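Local coordinates for protein response regulator (Helicobacter pylori, PDB 2PLN) that probably regulates transcription as an orphan, DNA-binding response regulator, of which this chain is the N-terminal receiver domain, at residues M58-S69 with K83-S92. Sequence-based numbering, arbitrary orientation.
Sequences MDIRNYDLVMVS and KHSSIVVLVS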
# COMPACT_ATOMS: atom_id res chain seq x y z
N MSE A 58 -20.19 -10.42 -2.56
CA MSE A 58 -20.18 -9.05 -2.04
C MSE A 58 -21.56 -8.41 -1.95
O MSE A 58 -21.78 -7.50 -1.15
CB MSE A 58 -19.17 -8.19 -2.81
CG MSE A 58 -17.77 -8.53 -2.38
SE MSE A 58 -16.49 -7.53 -3.34
CE MSE A 58 -16.33 -8.67 -4.75
N ASP A 59 -22.50 -8.91 -2.75
CA ASP A 59 -23.86 -8.40 -2.75
C ASP A 59 -24.70 -9.02 -1.66
O ASP A 59 -25.69 -8.46 -1.27
CB ASP A 59 -24.51 -8.65 -4.11
CG ASP A 59 -24.06 -7.64 -5.14
OD1 ASP A 59 -23.58 -6.54 -4.77
OD2 ASP A 59 -24.13 -7.86 -6.35
N ILE A 60 -24.32 -10.21 -1.21
CA ILE A 60 -25.13 -10.91 -0.23
C ILE A 60 -24.52 -10.99 1.18
O ILE A 60 -25.21 -11.38 2.13
CB ILE A 60 -25.57 -12.30 -0.73
CG1 ILE A 60 -24.37 -13.21 -1.00
CG2 ILE A 60 -26.44 -12.18 -2.00
CD1 ILE A 60 -24.66 -14.70 -0.80
N ARG A 61 -23.23 -10.69 1.29
CA ARG A 61 -22.53 -10.68 2.58
C ARG A 61 -21.80 -9.36 2.69
O ARG A 61 -21.41 -8.77 1.67
CB ARG A 61 -21.47 -11.78 2.63
CG ARG A 61 -22.02 -13.16 2.41
CD ARG A 61 -21.01 -14.25 2.58
NE ARG A 61 -21.59 -15.51 2.16
CZ ARG A 61 -20.88 -16.57 1.84
NH1 ARG A 61 -19.55 -16.51 1.86
NH2 ARG A 61 -21.51 -17.69 1.47
N ASN A 62 -21.53 -8.93 3.90
CA ASN A 62 -20.83 -7.67 4.07
C ASN A 62 -19.35 -7.92 4.36
O ASN A 62 -19.00 -8.41 5.45
CB ASN A 62 -21.49 -6.87 5.20
CG ASN A 62 -22.88 -6.34 4.80
OD1 ASN A 62 -23.11 -5.92 3.64
ND2 ASN A 62 -23.80 -6.35 5.76
N TYR A 63 -18.51 -7.62 3.37
CA TYR A 63 -17.05 -7.68 3.53
C TYR A 63 -16.47 -6.29 3.78
O TYR A 63 -16.98 -5.28 3.26
CB TYR A 63 -16.41 -8.24 2.27
CG TYR A 63 -16.78 -9.66 2.01
CD1 TYR A 63 -16.15 -10.70 2.69
CD2 TYR A 63 -17.78 -9.99 1.08
CE1 TYR A 63 -16.48 -12.04 2.44
CE2 TYR A 63 -18.12 -11.31 0.84
CZ TYR A 63 -17.48 -12.31 1.53
OH TYR A 63 -17.82 -13.59 1.26
N ASP A 64 -15.36 -6.25 4.51
CA ASP A 64 -14.64 -5.00 4.79
C ASP A 64 -13.52 -4.80 3.77
O ASP A 64 -13.11 -3.67 3.52
CB ASP A 64 -14.07 -5.07 6.21
CG ASP A 64 -15.17 -5.27 7.25
OD1 ASP A 64 -15.86 -4.27 7.57
OD2 ASP A 64 -15.44 -6.36 7.77
N LEU A 65 -13.04 -5.91 3.20
CA LEU A 65 -11.88 -5.89 2.27
C LEU A 65 -11.96 -7.06 1.30
O LEU A 65 -12.41 -8.16 1.68
CB LEU A 65 -10.59 -5.97 3.08
CG LEU A 65 -9.27 -5.79 2.29
CD1 LEU A 65 -8.18 -5.11 3.10
CD2 LEU A 65 -8.77 -7.16 1.74
N VAL A 66 -11.55 -6.84 0.06
CA VAL A 66 -11.44 -7.93 -0.94
C VAL A 66 -10.05 -7.85 -1.51
O VAL A 66 -9.55 -6.74 -1.81
CB VAL A 66 -12.50 -7.86 -2.11
CG1 VAL A 66 -12.51 -6.49 -2.84
CG2 VAL A 66 -12.30 -9.03 -3.12
N MSE A 67 -9.41 -9.01 -1.64
CA MSE A 67 -8.18 -9.10 -2.40
C MSE A 67 -8.41 -9.99 -3.61
O MSE A 67 -8.91 -11.11 -3.48
CB MSE A 67 -7.02 -9.65 -1.57
CG MSE A 67 -5.71 -9.51 -2.33
SE MSE A 67 -4.13 -9.72 -1.24
CE MSE A 67 -4.52 -11.45 -0.48
N VAL A 68 -8.07 -9.48 -4.78
CA VAL A 68 -8.40 -10.19 -6.02
C VAL A 68 -7.14 -10.41 -6.85
O VAL A 68 -6.36 -9.47 -7.06
CB VAL A 68 -9.51 -9.46 -6.84
CG1 VAL A 68 -9.19 -7.96 -7.09
CG2 VAL A 68 -9.80 -10.17 -8.16
N SER A 69 -6.94 -11.66 -7.25
CA SER A 69 -5.95 -12.05 -8.27
C SER A 69 -6.76 -12.72 -9.33
O SER A 69 -7.34 -13.78 -9.09
CB SER A 69 -4.97 -13.08 -7.74
OG SER A 69 -4.47 -12.70 -6.49
N LYS A 83 -20.05 0.31 -6.76
CA LYS A 83 -21.16 -0.29 -6.03
C LYS A 83 -21.00 -0.37 -4.50
O LYS A 83 -21.98 -0.19 -3.75
CB LYS A 83 -21.46 -1.68 -6.58
CG LYS A 83 -22.81 -2.24 -6.12
CD LYS A 83 -23.16 -3.52 -6.85
CE LYS A 83 -24.63 -3.87 -6.58
NZ LYS A 83 -24.98 -5.06 -7.34
N HIS A 84 -19.77 -0.64 -4.07
CA HIS A 84 -19.43 -0.94 -2.68
C HIS A 84 -18.27 -0.03 -2.26
O HIS A 84 -17.17 -0.50 -1.97
CB HIS A 84 -18.99 -2.41 -2.56
CG HIS A 84 -20.08 -3.40 -2.84
ND1 HIS A 84 -20.03 -4.28 -3.90
CD2 HIS A 84 -21.23 -3.67 -2.18
CE1 HIS A 84 -21.11 -5.04 -3.89
NE2 HIS A 84 -21.85 -4.69 -2.85
N SER A 85 -18.52 1.28 -2.20
CA SER A 85 -17.42 2.26 -2.15
C SER A 85 -16.51 2.17 -0.92
O SER A 85 -15.30 2.42 -1.03
CB SER A 85 -17.93 3.68 -2.34
OG SER A 85 -19.32 3.77 -2.03
N SER A 86 -17.06 1.79 0.23
CA SER A 86 -16.27 1.69 1.45
C SER A 86 -15.46 0.40 1.58
O SER A 86 -14.67 0.25 2.52
CB SER A 86 -17.17 1.85 2.67
OG SER A 86 -18.12 0.81 2.67
N ILE A 87 -15.64 -0.55 0.68
CA ILE A 87 -14.87 -1.77 0.76
C ILE A 87 -13.45 -1.49 0.24
O ILE A 87 -13.28 -0.85 -0.79
CB ILE A 87 -15.54 -2.95 0.01
CG1 ILE A 87 -17.00 -3.14 0.50
CG2 ILE A 87 -14.70 -4.20 0.20
CD1 ILE A 87 -17.73 -4.36 -0.06
N VAL A 88 -12.45 -1.95 0.98
CA VAL A 88 -11.06 -1.80 0.60
C VAL A 88 -10.80 -2.86 -0.47
O VAL A 88 -11.20 -4.03 -0.31
CB VAL A 88 -10.14 -2.01 1.82
CG1 VAL A 88 -8.68 -1.93 1.43
CG2 VAL A 88 -10.45 -0.97 2.92
N VAL A 89 -10.13 -2.46 -1.55
CA VAL A 89 -9.83 -3.36 -2.64
C VAL A 89 -8.32 -3.45 -2.87
O VAL A 89 -7.64 -2.43 -3.11
CB VAL A 89 -10.52 -2.88 -3.94
CG1 VAL A 89 -10.13 -3.76 -5.10
CG2 VAL A 89 -12.07 -2.79 -3.74
N LEU A 90 -7.80 -4.67 -2.80
CA LEU A 90 -6.36 -4.95 -3.03
C LEU A 90 -6.26 -5.82 -4.26
O LEU A 90 -6.97 -6.83 -4.37
CB LEU A 90 -5.72 -5.69 -1.84
CG LEU A 90 -6.04 -5.21 -0.41
CD1 LEU A 90 -5.15 -5.93 0.62
CD2 LEU A 90 -5.87 -3.65 -0.28
N VAL A 91 -5.41 -5.42 -5.19
CA VAL A 91 -5.19 -6.19 -6.42
C VAL A 91 -3.85 -6.86 -6.22
O VAL A 91 -2.87 -6.21 -5.87
CB VAL A 91 -5.12 -5.24 -7.66
CG1 VAL A 91 -4.63 -5.98 -8.89
CG2 VAL A 91 -6.49 -4.61 -7.94
N SER A 92 -3.81 -8.16 -6.45
CA SER A 92 -2.58 -8.92 -6.37
C SER A 92 -2.34 -9.60 -7.74
O SER A 92 -3.29 -10.10 -8.38
CB SER A 92 -2.73 -9.88 -5.18
OG SER A 92 -1.86 -10.98 -5.26
O HOH W 1 -13.89 -1.41 4.52
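Leu65 and Leu90 meet across two parallel strands through different first torsions: CG of Leu65 is anti to its backbone N (chi1 -173°), whereas in Leu90 it is anti to the carbonyl carbon (chi1 -44°), and the two side chains cross at about a right angle. The methyls of Leu65 then part, CD1 lying 3.6 Å from CG1 of Val88 and CD2 4.0 Å from CD1 of Leu90. On the same face, CG of selenomethionine Met67 lies against CB of Leu90, and helix 120-130 covers Leu65, Met67 and Leu90. On the other face, Val66 and Val89 stand side by side, CG1 of the first 3.8 Å from CG2 of the second, while helix 73-83 packs on Val68 and Val91.

Strands 65-68 and 88-92 are joined by five backbone hydrogen bonds: Asp64 O takes the N-H of Val88, Val66 both gives to Val88 O and takes from Leu90 N, and Val68 repeats this with Leu90 O and Ser92 N. A water bridges Asp64 O (2.6 Å) and Ser86 O. At the end of helix 73-83, Lys83 reaches out fully extended, and its NZ forms a salt bridge to OD2 of Asp59 (3.1 Å), coming from above the carboxylate plane; OD1 of Asp59 sits at the His84 ring edge, 3.0 Å from CE1. At the C-terminal end of the strands, the hydroxyls of Ser69 and Ser92 share a weak hydrogen bond, and Ser92 OG also bonds Tyr117.

This is the beta-alpha-beta unit 65-68, 73-83, 88-93 of the CheY-like receiver fold. Ser69 stands where receivers usually carry the phosphoacceptor aspartate, consistent with a receiver not using the usual aspartyl phosphate; Ser92 takes the conserved Ser/Thr position. Apolar side chains thus cover both faces of a backbone-bonded strand pair, while polar side chains gather at its ends.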